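Local coordinates for protein dihydrofolate reductase (Schistosoma mansoni, PDB 3VCO) that reduces 7,8-dihydrofolate to 5,6,7,8-tetrahydrofolate with NADPH, a key step of folate metabolism that supplies thymidylate, glycine and purine synthesis, at residues I45-E50 against F191-C196; N24-V29 against E127-G132; N89-S94 against S101-V106. All blocks are in the same frame, centred on the assembly; numbering follows the deposited sequence. Where two conformers were deposited one is given.

Contact 1: residues I45-E50 against F191-C196; sequences IKKDME and FTFKFC
Ile-45 meets two phenylalanines of the strand 191-196 with its two branches. Its CD1 methyl sits over one face of the Phe-191 ring, 4.1 Å from the ring centroid, which qualifies as a CH-pi contact, while CG2 lies 3.6 Å from CE1 of Phe-193. The split follows from chi1 of -52°, which sets CG2 anti to the backbone N and places CG1 beside that N, anti to the carbonyl carbon, from where it carries CD1 to the Phe-191 ring. Lys-47 approaches the Phe-193 ring at its edge: CB lies near the ring plane, 3.6 Å from CZ. Asp-48 comes to the edge of Phe-195, OD1 standing 3.3 Å from CE1 with carboxylate and ring planes only 12° apart, an approach consistent with attraction to the weakly positive C-H rim. The start of the helix 46-57 is thus laid on alternate residues of one face of the strand 191-200, in the alpha/beta fold of dihydrofolate reductases; the helix segment 46-50 runs within 12° of the strand segment 191-196, their axes 10.2 Å apart at closest approach. Asp-48, Met-49 and Glu-50 belong to the predicted substrate site. Second-shell partners hold these groups: Thr-153 on the neighbouring strand 148-156 is hydrogen-bonded to OD1 of Asp-48, Phe-51 stacks on Phe-195, and Glu-188 OE1 takes the backbone N-H of Lys-47. Ile-45 occupies the N-cap position, and its carbonyl O receives the Met-49 N-H at 3.0 Å.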
ATOM      1  N   ILE A  45       9.008   8.007   8.555  1.00 51.44           N
ATOM      2  CA  ILE A  45       8.698   7.486   9.883  1.00 54.00           C
ATOM      3  C   ILE A  45       9.201   6.031  10.004  1.00 49.00           C
ATOM      4  O   ILE A  45       8.673   5.132   9.374  1.00 45.51           O
ATOM      5  CB  ILE A  45       7.212   7.597  10.187  1.00 47.28           C
ATOM      6  CG1 ILE A  45       6.757   9.028   9.923  1.00 53.66           C
ATOM      7  CG2 ILE A  45       6.958   7.265  11.630  1.00 41.17           C
ATOM      8  CD1 ILE A  45       5.248   9.198   9.918  1.00 51.48           C
ATOM      9  N   LYS A  46      10.239   5.825  10.805  1.00 40.12           N
ATOM     10  CA  LYS A  46      10.966   4.553  10.835  1.00 39.63           C
ATOM     11  C   LYS A  46      10.081   3.410  11.269  1.00 39.24           C
ATOM     12  O   LYS A  46      10.117   2.334  10.704  1.00 36.07           O
ATOM     13  CB  LYS A  46      12.226   4.668  11.746  1.00 44.11           C
ATOM     14  N   LYS A  47       9.258   3.672  12.274  1.00 42.95           N
ATOM     15  CA  LYS A  47       8.343   2.675  12.795  1.00 40.10           C
ATOM     16  C   LYS A  47       7.298   2.308  11.728  1.00 37.00           C
ATOM     17  O   LYS A  47       6.866   1.155  11.615  1.00 36.65           O
ATOM     18  CB  LYS A  47       7.664   3.240  14.047  1.00 47.85           C
ATOM     19  CG  LYS A  47       6.848   2.243  14.843  1.00 51.14           C
ATOM     20  CD  LYS A  47       7.733   1.159  15.429  1.00 60.96           C
ATOM     21  CE  LYS A  47       6.983   0.424  16.521  1.00 66.72           C
ATOM     22  NZ  LYS A  47       7.607  -0.863  16.938  1.00 68.12           N
ATOM     23  N   ASP A  48       6.883   3.284  10.937  1.00 33.83           N
ATOM     24  CA  ASP A  48       5.905   2.980   9.894  1.00 30.54           C
ATOM     25  C   ASP A  48       6.529   2.122   8.787  1.00 34.69           C
ATOM     26  O   ASP A  48       5.865   1.274   8.209  1.00 34.39           O
ATOM     27  CB  ASP A  48       5.332   4.243   9.275  1.00 30.86           C
ATOM     28  CG  ASP A  48       4.104   3.944   8.425  1.00 40.04           C
ATOM     29  OD1 ASP A  48       3.182   3.300   8.968  1.00 42.18           O
ATOM     30  OD2 ASP A  48       4.071   4.305   7.228  1.00 44.21           O
ATOM     31  N   MET A  49       7.793   2.375   8.482  1.00 37.63           N
ATOM     32  CA  MET A  49       8.530   1.555   7.523  1.00 37.33           C
ATOM     33  C   MET A  49       8.723   0.090   7.957  1.00 37.89           C
ATOM     34  O   MET A  49       8.638  -0.820   7.144  1.00 43.45           O
ATOM     35  CB  MET A  49       9.883   2.203   7.219  1.00 45.02           C
ATOM     36  CG  MET A  49       9.747   3.465   6.398  1.00 49.30           C
ATOM     37  SD  MET A  49       8.835   3.190   4.860  1.00 63.81           S
ATOM     38  CE  MET A  49       7.124   3.649   5.238  1.00 48.02           C
ATOM     39  N   GLU A  50       9.021  -0.137   9.221  1.00 35.90           N
ATOM     40  CA  GLU A  50       8.984  -1.500   9.750  1.00 46.39           C
ATOM     41  C   GLU A  50       7.640  -2.179   9.475  1.00 40.08           C
ATOM     42  O   GLU A  50       7.610  -3.310   9.019  1.00 36.71           O
ATOM     43  CB  GLU A  50       9.214  -1.526  11.255  1.00 52.01           C
ATOM     44  CG  GLU A  50      10.390  -0.721  11.738  1.00 70.95           C
ATOM     45  CD  GLU A  50      10.428  -0.645  13.268  1.00 82.89           C
ATOM     46  OE1 GLU A  50       9.870  -1.558  13.924  1.00 83.01           O
ATOM     47  OE2 GLU A  50      10.996   0.334  13.810  1.00 88.40           O
ATOM     48  N   PHE A 191       5.177  13.097  15.095  1.00 70.42           N
ATOM     49  CA  PHE A 191       4.071  12.206  14.735  1.00 62.57           C
ATOM     50  C   PHE A 191       3.668  11.243  15.835  1.00 59.52           C
ATOM     51  O   PHE A 191       4.498  10.600  16.478  1.00 63.04           O
ATOM     52  CB  PHE A 191       4.404  11.403  13.466  1.00 60.43           C
ATOM     53  CG  PHE A 191       4.569  12.259  12.257  1.00 67.43           C
ATOM     54  CD1 PHE A 191       3.461  12.678  11.540  1.00 68.84           C
ATOM     55  CD2 PHE A 191       5.829  12.689  11.863  1.00 71.07           C
ATOM     56  CE1 PHE A 191       3.605  13.497  10.439  1.00 73.08           C
ATOM     57  CE2 PHE A 191       5.987  13.501  10.761  1.00 74.86           C
ATOM     58  CZ  PHE A 191       4.872  13.911  10.046  1.00 76.99           C
ATOM     59  N   THR A 192       2.369  11.142  16.035  1.00 49.25           N
ATOM     60  CA  THR A 192       1.821  10.135  16.910  1.00 45.67           C
ATOM     61  C   THR A 192       0.924   9.270  16.028  1.00 41.65           C
ATOM     62  O   THR A 192       0.186   9.799  15.220  1.00 41.27           O
ATOM     63  CB  THR A 192       0.998  10.770  18.053  1.00 51.96           C
ATOM     64  OG1 THR A 192       1.826  11.601  18.878  1.00 58.71           O
ATOM     65  CG2 THR A 192       0.398   9.697  18.897  1.00 54.12           C
ATOM     66  N   PHE A 193       1.012   7.950  16.155  1.00 37.58           N
ATOM     67  CA  PHE A 193       0.345   7.070  15.206  1.00 40.84           C
ATOM     68  C   PHE A 193       0.043   5.699  15.801  1.00 40.28           C
ATOM     69  O   PHE A 193       0.534   5.327  16.871  1.00 40.57           O
ATOM     70  CB  PHE A 193       1.137   6.930  13.882  1.00 39.67           C
ATOM     71  CG  PHE A 193       2.594   6.549  14.079  1.00 37.07           C
ATOM     72  CD1 PHE A 193       3.548   7.530  14.314  1.00 40.44           C
ATOM     73  CD2 PHE A 193       2.989   5.217  14.054  1.00 33.74           C
ATOM     74  CE1 PHE A 193       4.870   7.195  14.538  1.00 46.47           C
ATOM     75  CE2 PHE A 193       4.316   4.872  14.267  1.00 41.07           C
ATOM     76  CZ  PHE A 193       5.259   5.860  14.498  1.00 47.17           C
ATOM     77  N   LYS A 194      -0.821   4.975  15.130  1.00 30.54           N
ATOM     78  CA  LYS A 194      -1.112   3.624  15.557  1.00 39.77           C
ATOM     79  C   LYS A 194      -1.486   2.860  14.316  1.00 35.84           C
ATOM     80  O   LYS A 194      -1.847   3.463  13.289  1.00 37.53           O
ATOM     81  CB  LYS A 194      -2.233   3.603  16.580  1.00 48.82           C
ATOM     82  CG  LYS A 194      -3.616   3.782  15.993  1.00 48.60           C
ATOM     83  CD  LYS A 194      -4.687   3.839  17.069  1.00 47.96           C
ATOM     84  CE  LYS A 194      -5.000   2.479  17.662  1.00 47.56           C
ATOM     85  NZ  LYS A 194      -6.293   2.542  18.430  1.00 51.19           N
ATOM     86  N   PHE A 195      -1.384   1.547  14.405  1.00 26.67           N
ATOM     87  CA  PHE A 195      -1.575   0.668  13.246  1.00 24.91           C
ATOM     88  C   PHE A 195      -2.871  -0.098  13.400  1.00 33.46           C
ATOM     89  O   PHE A 195      -3.125  -0.680  14.432  1.00 27.95           O
ATOM     90  CB  PHE A 195      -0.411  -0.323  13.117  1.00 26.12           C
ATOM     91  CG  PHE A 195       0.949   0.349  13.013  1.00 37.59           C
ATOM     92  CD1 PHE A 195       1.268   1.147  11.918  1.00 36.18           C
ATOM     93  CD2 PHE A 195       1.896   0.192  14.007  1.00 46.71           C
ATOM     94  CE1 PHE A 195       2.514   1.790  11.817  1.00 40.63           C
ATOM     95  CE2 PHE A 195       3.128   0.827  13.912  1.00 47.04           C
ATOM     96  CZ  PHE A 195       3.420   1.645  12.824  1.00 38.69           C
ATOM     97  N   CYS A 196      -3.674  -0.122  12.351  1.00 30.22           N
ATOM     98  CA  CYS A 196      -4.975  -0.792  12.401  1.00 27.45           C
ATOM     99  C   CYS A 196      -5.179  -1.497  11.064  1.00 35.83           C
ATOM    100  O   CYS A 196      -4.707  -1.043  10.016  1.00 34.39           O
ATOM    101  CB  CYS A 196      -6.098   0.221  12.624  1.00 34.14           C
ATOM    102  SG  CYS A 196      -6.201   0.901  14.285  1.00 39.46           S
TER

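Contact 2: residues N24-V29 against E127-G132; sequences NVVVAV and EVFIIG
Asn-24 and Val-128 form the tight end of this pairing, where a single carbonyl takes two donors from one residue. Val-128 O accepts the backbone N of Asn-24 and also its side-chain ND2, each at 3.0 Å; the ND2 stands 43° out of the carbonyl plane. The same ND2 gives a bond to Glu-127 OE1 (2.8 Å), nearly in the amide plane, and OD1 accepts from Arg-22 NE, so both ends of the amide are bonded and its flip is set. With chi1 at -62°, CG of Asn-24 lies beside its own backbone N, and the amide (CG, ND2) lies over one face of the Phe-129 ring toward its rim, with Asn-24 CB 3.4 Å from CD1 of the ring. Val-26 CG2 touches that ring at its edge. The parallel ladder continues with Ile-130 N to Asn-24 O (2.7 Å, 170°) and Val-26 N to Ile-130 O. Beyond it the chains diverge: Val-26 CB and Ile-131 CG2 are 4.3 Å apart, and one water bridges Val-26 O and Ile-131 O; Val-26 O is also hydrogen-bonded to Tyr-137 OH. At the other end the contact reaches solvent at Glu-127. The two strands are neighbours in the parallel part of the dihydrofolate reductase sheet and lead at their C-terminal ends to Ala-28 and Gly-132, probable NADP(+)-binding residues.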
ATOM      1  N   ASN A  24      -5.162  -5.727  -1.119  1.00 25.27           N
ATOM      2  CA  ASN A  24      -4.717  -5.153   0.132  1.00 25.85           C
ATOM      3  C   ASN A  24      -4.321  -3.716  -0.163  1.00 31.06           C
ATOM      4  O   ASN A  24      -3.672  -3.456  -1.146  1.00 37.18           O
ATOM      5  CB  ASN A  24      -3.554  -5.937   0.710  1.00 23.79           C
ATOM      6  CG  ASN A  24      -3.946  -7.389   1.045  1.00 27.63           C
ATOM      7  OD1 ASN A  24      -4.623  -7.642   2.023  1.00 29.38           O
ATOM      8  ND2 ASN A  24      -3.520  -8.317   0.222  1.00 28.38           N
ATOM      9  N   VAL A  25      -4.861  -2.795   0.615  1.00 25.75           N
ATOM     10  CA  VAL A  25      -4.560  -1.405   0.461  1.00 25.95           C
ATOM     11  C   VAL A  25      -3.684  -1.026   1.648  1.00 24.77           C
ATOM     12  O   VAL A  25      -4.030  -1.329   2.791  1.00 27.80           O
ATOM     13  CB  VAL A  25      -5.852  -0.613   0.482  1.00 31.38           C
ATOM     14  CG1 VAL A  25      -5.549   0.840   0.610  1.00 36.05           C
ATOM     15  CG2 VAL A  25      -6.620  -0.894  -0.798  1.00 30.58           C
ATOM     16  N   VAL A  26      -2.557  -0.367   1.380  1.00 21.44           N
ATOM     17  CA  VAL A  26      -1.713   0.116   2.486  1.00 24.10           C
ATOM     18  C   VAL A  26      -1.652   1.653   2.388  1.00 19.85           C
ATOM     19  O   VAL A  26      -1.296   2.181   1.347  1.00 26.58           O
ATOM     20  CB  VAL A  26      -0.276  -0.442   2.380  1.00 30.98           C
ATOM     21  CG1 VAL A  26       0.588  -0.021   3.616  1.00 31.13           C
ATOM     22  CG2 VAL A  26      -0.342  -1.958   2.264  1.00 29.40           C
ATOM     23  N   VAL A  27      -1.975   2.333   3.477  1.00 25.06           N
ATOM     24  CA  VAL A  27      -2.072   3.785   3.445  1.00 26.33           C
ATOM     25  C   VAL A  27      -1.863   4.349   4.854  1.00 27.51           C
ATOM     26  O   VAL A  27      -2.164   3.666   5.863  1.00 29.81           O
ATOM     27  CB  VAL A  27      -3.486   4.166   2.934  1.00 28.39           C
ATOM     28  CG1 VAL A  27      -4.555   3.617   3.883  1.00 24.84           C
ATOM     29  CG2 VAL A  27      -3.639   5.675   2.714  1.00 28.97           C
ATOM     30  N   ALA A  28      -1.351   5.583   4.922  1.00 29.31           N
ATOM     31  CA  ALA A  28      -1.247   6.338   6.168  1.00 36.02           C
ATOM     32  C   ALA A  28      -2.262   7.455   6.073  1.00 33.06           C
ATOM     33  O   ALA A  28      -2.349   8.136   5.051  1.00 32.34           O
ATOM     34  CB  ALA A  28       0.177   6.924   6.366  1.00 32.65           C
ATOM     35  N   VAL A  29      -3.065   7.648   7.116  1.00 33.99           N
ATOM     36  CA  VAL A  29      -4.094   8.683   7.056  1.00 35.21           C
ATOM     37  C   VAL A  29      -4.105   9.563   8.314  1.00 32.67           C
ATOM     38  O   VAL A  29      -3.818   9.084   9.407  1.00 39.47           O
ATOM     39  CB  VAL A  29      -5.501   8.107   6.803  1.00 40.70           C
ATOM     40  CG1 VAL A  29      -5.513   7.318   5.514  1.00 34.94           C
ATOM     41  CG2 VAL A  29      -6.001   7.236   8.005  1.00 33.63           C
ATOM     42  N   GLU A 127       0.388 -12.309  -2.177  1.00 40.12           N
ATOM     43  CA  GLU A 127      -0.651 -11.288  -2.015  0.74 36.94           C
ATOM     44  C   GLU A 127      -0.316 -10.012  -2.824  1.00 34.72           C
ATOM     45  O   GLU A 127       0.842  -9.793  -3.234  1.00 33.10           O
ATOM     46  CB  GLU A 127      -0.898 -10.959  -0.522  0.74 36.22           C
ATOM     47  CG  GLU A 127      -1.342 -12.193   0.386  0.74 44.56           C
ATOM     48  CD  GLU A 127      -2.827 -12.188   0.760  0.74 46.89           C
ATOM     49  OE1 GLU A 127      -3.462 -11.138   0.588  0.74 40.55           O
ATOM     50  OE2 GLU A 127      -3.374 -13.238   1.222  0.74 52.08           O
ATOM     51  N   VAL A 128      -1.329  -9.196  -3.053  1.00 36.78           N
ATOM     52  CA  VAL A 128      -1.205  -7.976  -3.827  1.00 39.67           C
ATOM     53  C   VAL A 128      -1.505  -6.803  -2.896  1.00 32.33           C
ATOM     54  O   VAL A 128      -2.548  -6.792  -2.227  1.00 25.01           O
ATOM     55  CB  VAL A 128      -2.202  -7.986  -5.003  1.00 40.51           C
ATOM     56  CG1 VAL A 128      -2.158  -6.680  -5.773  1.00 40.74           C
ATOM     57  CG2 VAL A 128      -1.876  -9.166  -5.932  1.00 39.04           C
ATOM     58  N   PHE A 129      -0.568  -5.853  -2.821  1.00 29.86           N
ATOM     59  CA  PHE A 129      -0.773  -4.636  -2.019  1.00 25.57           C
ATOM     60  C   PHE A 129      -0.795  -3.443  -2.971  1.00 28.92           C
ATOM     61  O   PHE A 129       0.085  -3.336  -3.819  1.00 26.77           O
ATOM     62  CB  PHE A 129       0.337  -4.492  -0.966  1.00 21.68           C
ATOM     63  CG  PHE A 129       0.352  -5.644   0.040  1.00 28.27           C
ATOM     64  CD1 PHE A 129      -0.270  -5.518   1.267  1.00 23.57           C
ATOM     65  CD2 PHE A 129       0.896  -6.884  -0.307  1.00 32.77           C
ATOM     66  CE1 PHE A 129      -0.318  -6.568   2.147  1.00 22.77           C
ATOM     67  CE2 PHE A 129       0.862  -7.959   0.570  1.00 33.81           C
ATOM     68  CZ  PHE A 129       0.235  -7.826   1.799  1.00 29.49           C
ATOM     69  N   ILE A 130      -1.789  -2.564  -2.810  1.00 26.25           N
ATOM     70  CA  ILE A 130      -1.836  -1.289  -3.489  1.00 30.03           C
ATOM     71  C   ILE A 130      -1.331  -0.229  -2.490  1.00 27.31           C
ATOM     72  O   ILE A 130      -1.957  -0.004  -1.446  1.00 23.40           O
ATOM     73  CB  ILE A 130      -3.283  -0.939  -3.863  1.00 37.01           C
ATOM     74  CG1 ILE A 130      -3.905  -2.033  -4.739  1.00 38.17           C
ATOM     75  CG2 ILE A 130      -3.370   0.445  -4.532  1.00 30.77           C
ATOM     76  CD1 ILE A 130      -3.214  -2.227  -6.043  1.00 38.99           C
ATOM     77  N   ILE A 131      -0.212   0.422  -2.810  1.00 21.93           N
ATOM     78  CA  ILE A 131       0.455   1.257  -1.818  1.00 22.34           C
ATOM     79  C   ILE A 131       0.292   2.726  -2.112  1.00 30.63           C
ATOM     80  O   ILE A 131       0.913   3.591  -1.500  1.00 31.50           O
ATOM     81  CB  ILE A 131       1.917   0.867  -1.630  1.00 28.95           C
ATOM     82  CG1 ILE A 131       2.722   1.180  -2.881  1.00 27.34           C
ATOM     83  CG2 ILE A 131       1.988  -0.666  -1.252  1.00 29.70           C
ATOM     84  CD1 ILE A 131       4.188   1.090  -2.661  1.00 27.97           C
ATOM     85  N   GLY A 132      -0.549   3.009  -3.072  1.00 31.04           N
ATOM     86  CA  GLY A 132      -0.844   4.392  -3.259  1.00 37.11           C
ATOM     87  C   GLY A 132      -0.758   4.846  -4.647  1.00 39.14           C
ATOM     88  O   GLY A 132      -0.331   4.115  -5.552  1.00 36.29           O
TER
HETATM   89  O   HOH W   1       1.533   3.051   1.128  1.00 47.26           O

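Contact 3: residues N89-S94 against S101-V106; sequences NIVVSS and SFVQVV. With SO4 (sulfate ion), chain B.
Ser-93 closes the ladder of these strands with its N-H on Val-106 O while its hydroxyl holds a sulfate ion, probably from the crystallisation liquor, just past the paired part. Ser-93 OG, turned anti to its backbone N (chi1 171°), donates to sulfate O3 at 2.9 Å and also accepts from the N-H of Leu-96, whereas Ser-94 gives O1 both its backbone N-H and its hydroxyl. The two serines, just after the C-terminal end of strand 88-92 in the dihydrofolate reductase sheet, are predicted to bind NADP(+), so the ion may occupy a place where a cofactor phosphate would lie; Arg-71, another predicted NADP(+) residue, packs on Ser-93. The strands run parallel (25° between the axes of segments 89-92 and 104-106), with Ile-90 beside Gln-104, Val-91 beside Val-105 and Val-92 beside Val-106. Four backbone bonds make the ladder. Gln-104 N to Asn-89 O is nearly straight, Val-91 N reaches Gln-104 O at 2.7 Å, and Val-91 O receives Val-106 N. On one face, Ile-90 CG2 lies 3.9 Å from Val-106 CG2, and Val-92 CG2 comes to that same methyl, so one methyl of Val-106 meets two residues; helix 109-116 covers this face through contacts with Ile-90, Gln-104 and Val-106. On the other, Val-91 CG2 and Val-103 CG1 are 4.2 Å apart, and Trp-74 packs against both residues. Where the ladder begins, a water accepts from Asn-89 N at 2.8 Å; at its far end the Ser-93 N to Val-106 O bond, 2.8 Å long, is more bent at 147°.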
ATOM      1  N   ASN A  89       7.593  -5.376  -7.889  1.00 25.94           N
ATOM      2  CA  ASN A  89       7.235  -3.956  -7.992  1.00 24.66           C
ATOM      3  C   ASN A  89       6.515  -3.664  -9.305  1.00 28.62           C
ATOM      4  O   ASN A  89       7.040  -3.957 -10.396  1.00 29.11           O
ATOM      5  CB  ASN A  89       8.489  -3.071  -7.971  1.00 26.84           C
ATOM      6  CG  ASN A  89       9.198  -3.062  -6.638  1.00 34.12           C
ATOM      7  OD1 ASN A  89       9.573  -1.996  -6.148  1.00 35.15           O
ATOM      8  ND2 ASN A  89       9.371  -4.236  -6.030  1.00 31.81           N
ATOM      9  N   ILE A  90       5.349  -3.034  -9.222  1.00 23.22           N
ATOM     10  CA  ILE A  90       4.613  -2.704 -10.431  1.00 26.33           C
ATOM     11  C   ILE A  90       4.152  -1.253 -10.327  1.00 26.19           C
ATOM     12  O   ILE A  90       3.516  -0.880  -9.358  1.00 23.98           O
ATOM     13  CB  ILE A  90       3.347  -3.584 -10.601  1.00 26.11           C
ATOM     14  CG1 ILE A  90       3.730  -5.051 -10.703  1.00 34.29           C
ATOM     15  CG2 ILE A  90       2.569  -3.197 -11.893  1.00 20.02           C
ATOM     16  CD1 ILE A  90       2.535  -5.949 -10.781  1.00 38.12           C
ATOM     17  N   VAL A  91       4.533  -0.439 -11.301  1.00 26.22           N
ATOM     18  CA  VAL A  91       4.096   0.949 -11.294  1.00 28.21           C
ATOM     19  C   VAL A  91       3.021   1.118 -12.372  1.00 31.08           C
ATOM     20  O   VAL A  91       3.218   0.667 -13.495  1.00 30.56           O
ATOM     21  CB  VAL A  91       5.290   1.898 -11.565  1.00 34.13           C
ATOM     22  CG1 VAL A  91       4.827   3.361 -11.599  1.00 30.71           C
ATOM     23  CG2 VAL A  91       6.384   1.722 -10.476  1.00 26.54           C
ATOM     24  N   VAL A  92       1.908   1.764 -12.029  1.00 23.63           N
ATOM     25  CA  VAL A  92       0.836   1.975 -12.981  1.00 25.48           C
ATOM     26  C   VAL A  92       1.003   3.401 -13.493  1.00 31.41           C
ATOM     27  O   VAL A  92       0.703   4.348 -12.782  1.00 32.19           O
ATOM     28  CB  VAL A  92      -0.528   1.823 -12.317  1.00 32.36           C
ATOM     29  CG1 VAL A  92      -1.693   2.213 -13.308  1.00 27.55           C
ATOM     30  CG2 VAL A  92      -0.645   0.385 -11.722  1.00 26.05           C
ATOM     31  N   SER A  93       1.511   3.525 -14.711  1.00 32.73           N
ATOM     32  CA  SER A  93       1.831   4.820 -15.297  1.00 41.41           C
ATOM     33  C   SER A  93       1.847   4.704 -16.827  1.00 45.97           C
ATOM     34  O   SER A  93       2.185   3.664 -17.355  1.00 44.91           O
ATOM     35  CB  SER A  93       3.206   5.277 -14.783  1.00 36.33           C
ATOM     36  OG  SER A  93       3.687   6.450 -15.459  1.00 41.19           O
ATOM     37  N   SER A  94       1.506   5.777 -17.531  1.00 48.55           N
ATOM     38  CA  SER A  94       1.702   5.819 -18.984  1.00 55.66           C
ATOM     39  C   SER A  94       2.930   6.657 -19.325  1.00 57.59           C
ATOM     40  O   SER A  94       3.411   6.638 -20.457  1.00 55.17           O
ATOM     41  CB  SER A  94       0.477   6.382 -19.708  1.00 60.00           C
ATOM     42  OG  SER A  94      -0.551   6.771 -18.812  1.00 61.81           O
ATOM     43  N   SER A 101      15.748  -2.777 -13.587  1.00 45.24           N
ATOM     44  CA  SER A 101      15.548  -4.186 -13.891  1.00 44.84           C
ATOM     45  C   SER A 101      14.526  -4.827 -12.962  1.00 45.17           C
ATOM     46  O   SER A 101      14.630  -4.732 -11.729  1.00 42.78           O
ATOM     47  CB  SER A 101      16.870  -4.959 -13.799  1.00 49.50           C
ATOM     48  OG  SER A 101      17.381  -5.266 -15.095  1.00 55.03           O
ATOM     49  N   PHE A 102      13.527  -5.429 -13.596  1.00 39.05           N
ATOM     50  CA  PHE A 102      12.499  -6.249 -12.967  1.00 37.35           C
ATOM     51  C   PHE A 102      11.366  -5.454 -12.336  1.00 43.49           C
ATOM     52  O   PHE A 102      10.418  -6.030 -11.824  1.00 52.48           O
ATOM     53  CB  PHE A 102      13.117  -7.315 -12.046  1.00 37.63           C
ATOM     54  CG  PHE A 102      13.975  -8.327 -12.791  1.00 45.75           C
ATOM     55  CD1 PHE A 102      13.398  -9.435 -13.382  1.00 46.69           C
ATOM     56  CD2 PHE A 102      15.334  -8.131 -12.941  1.00 47.52           C
ATOM     57  CE1 PHE A 102      14.140 -10.333 -14.059  1.00 46.03           C
ATOM     58  CE2 PHE A 102      16.109  -9.036 -13.646  1.00 55.06           C
ATOM     59  CZ  PHE A 102      15.510 -10.140 -14.205  1.00 54.52           C
ATOM     60  N   VAL A 103      11.444  -4.127 -12.398  1.00 38.08           N
ATOM     61  CA  VAL A 103      10.296  -3.327 -12.030  1.00 37.64           C
ATOM     62  C   VAL A 103       9.342  -3.318 -13.236  1.00 37.54           C
ATOM     63  O   VAL A 103       9.760  -3.078 -14.349  1.00 37.45           O
ATOM     64  CB  VAL A 103      10.698  -1.897 -11.631  1.00 36.12           C
ATOM     65  CG1 VAL A 103       9.437  -1.028 -11.410  1.00 30.75           C
ATOM     66  CG2 VAL A 103      11.610  -1.921 -10.352  1.00 33.32           C
ATOM     67  N   GLN A 104       8.074  -3.590 -13.021  1.00 32.57           N
ATOM     68  CA  GLN A 104       7.100  -3.596 -14.136  1.00 38.29           C
ATOM     69  C   GLN A 104       6.329  -2.281 -14.231  1.00 34.07           C
ATOM     70  O   GLN A 104       5.927  -1.708 -13.230  1.00 33.16           O
ATOM     71  CB  GLN A 104       6.082  -4.726 -13.970  1.00 33.24           C
ATOM     72  CG  GLN A 104       6.714  -6.101 -13.642  1.00 34.48           C
ATOM     73  CD  GLN A 104       7.495  -6.653 -14.817  1.00 38.29           C
ATOM     74  OE1 GLN A 104       6.995  -6.691 -15.931  1.00 42.89           O
ATOM     75  NE2 GLN A 104       8.747  -7.031 -14.580  1.00 43.80           N
ATOM     76  N   VAL A 105       6.146  -1.799 -15.447  1.00 30.95           N
ATOM     77  CA  VAL A 105       5.369  -0.591 -15.673  1.00 30.33           C
ATOM     78  C   VAL A 105       4.203  -0.947 -16.560  1.00 33.74           C
ATOM     79  O   VAL A 105       4.430  -1.547 -17.599  1.00 33.35           O
ATOM     80  CB  VAL A 105       6.222   0.448 -16.403  1.00 34.19           C
ATOM     81  CG1 VAL A 105       5.383   1.675 -16.728  1.00 34.19           C
ATOM     82  CG2 VAL A 105       7.485   0.799 -15.554  1.00 30.31           C
ATOM     83  N   VAL A 106       2.967  -0.652 -16.139  1.00 29.14           N
ATOM     84  CA  VAL A 106       1.775  -0.981 -16.924  1.00 32.11           C
ATOM     85  C   VAL A 106       0.828   0.233 -16.919  1.00 34.97           C
ATOM     86  O   VAL A 106       0.942   1.085 -16.051  1.00 35.71           O
ATOM     87  CB  VAL A 106       1.049  -2.217 -16.343  1.00 31.95           C
ATOM     88  CG1 VAL A 106       1.991  -3.451 -16.298  1.00 29.47           C
ATOM     89  CG2 VAL A 106       0.532  -1.904 -14.947  1.00 27.00           C
TER
HETATM   90  S   SO4 B 200       0.740   8.959 -15.168  1.00 75.07           S
HETATM   91  O1  SO4 B 200       0.183   7.835 -15.926  1.00 78.65           O
HETATM   92  O2  SO4 B 200      -0.271   9.419 -14.224  1.00 60.60           O
HETATM   93  O3  SO4 B 200       2.005   8.574 -14.538  1.00 62.46           O
HETATM   94  O4  SO4 B 200       1.070  10.055 -16.079  1.00 86.99           O
HETATM   95  O   HOH W   2       9.799  -6.119  -9.433  1.00 38.98           O

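Overall arrangement
From the N terminus, strand 23-29 supplies the first half of contact 2, and the helix 46-57 that comes next opens contact 1. Contact 3 then pairs 89-94 with 101-106 across a loop of only six residues, lying within the spans of both longer contacts. Contact 2 closes at 127-132, contact 1 at 191-196, so these two cross along the chain. All three reach one mixed sheet. Contact 3 joins its parallel edge, contact 2 pairs strands near the chain's centre, and contact 1 lays a helix on a late antiparallel strand. The centres of contacts 1 and 3 are about 27 Å apart, on opposite sides of the chain's centre.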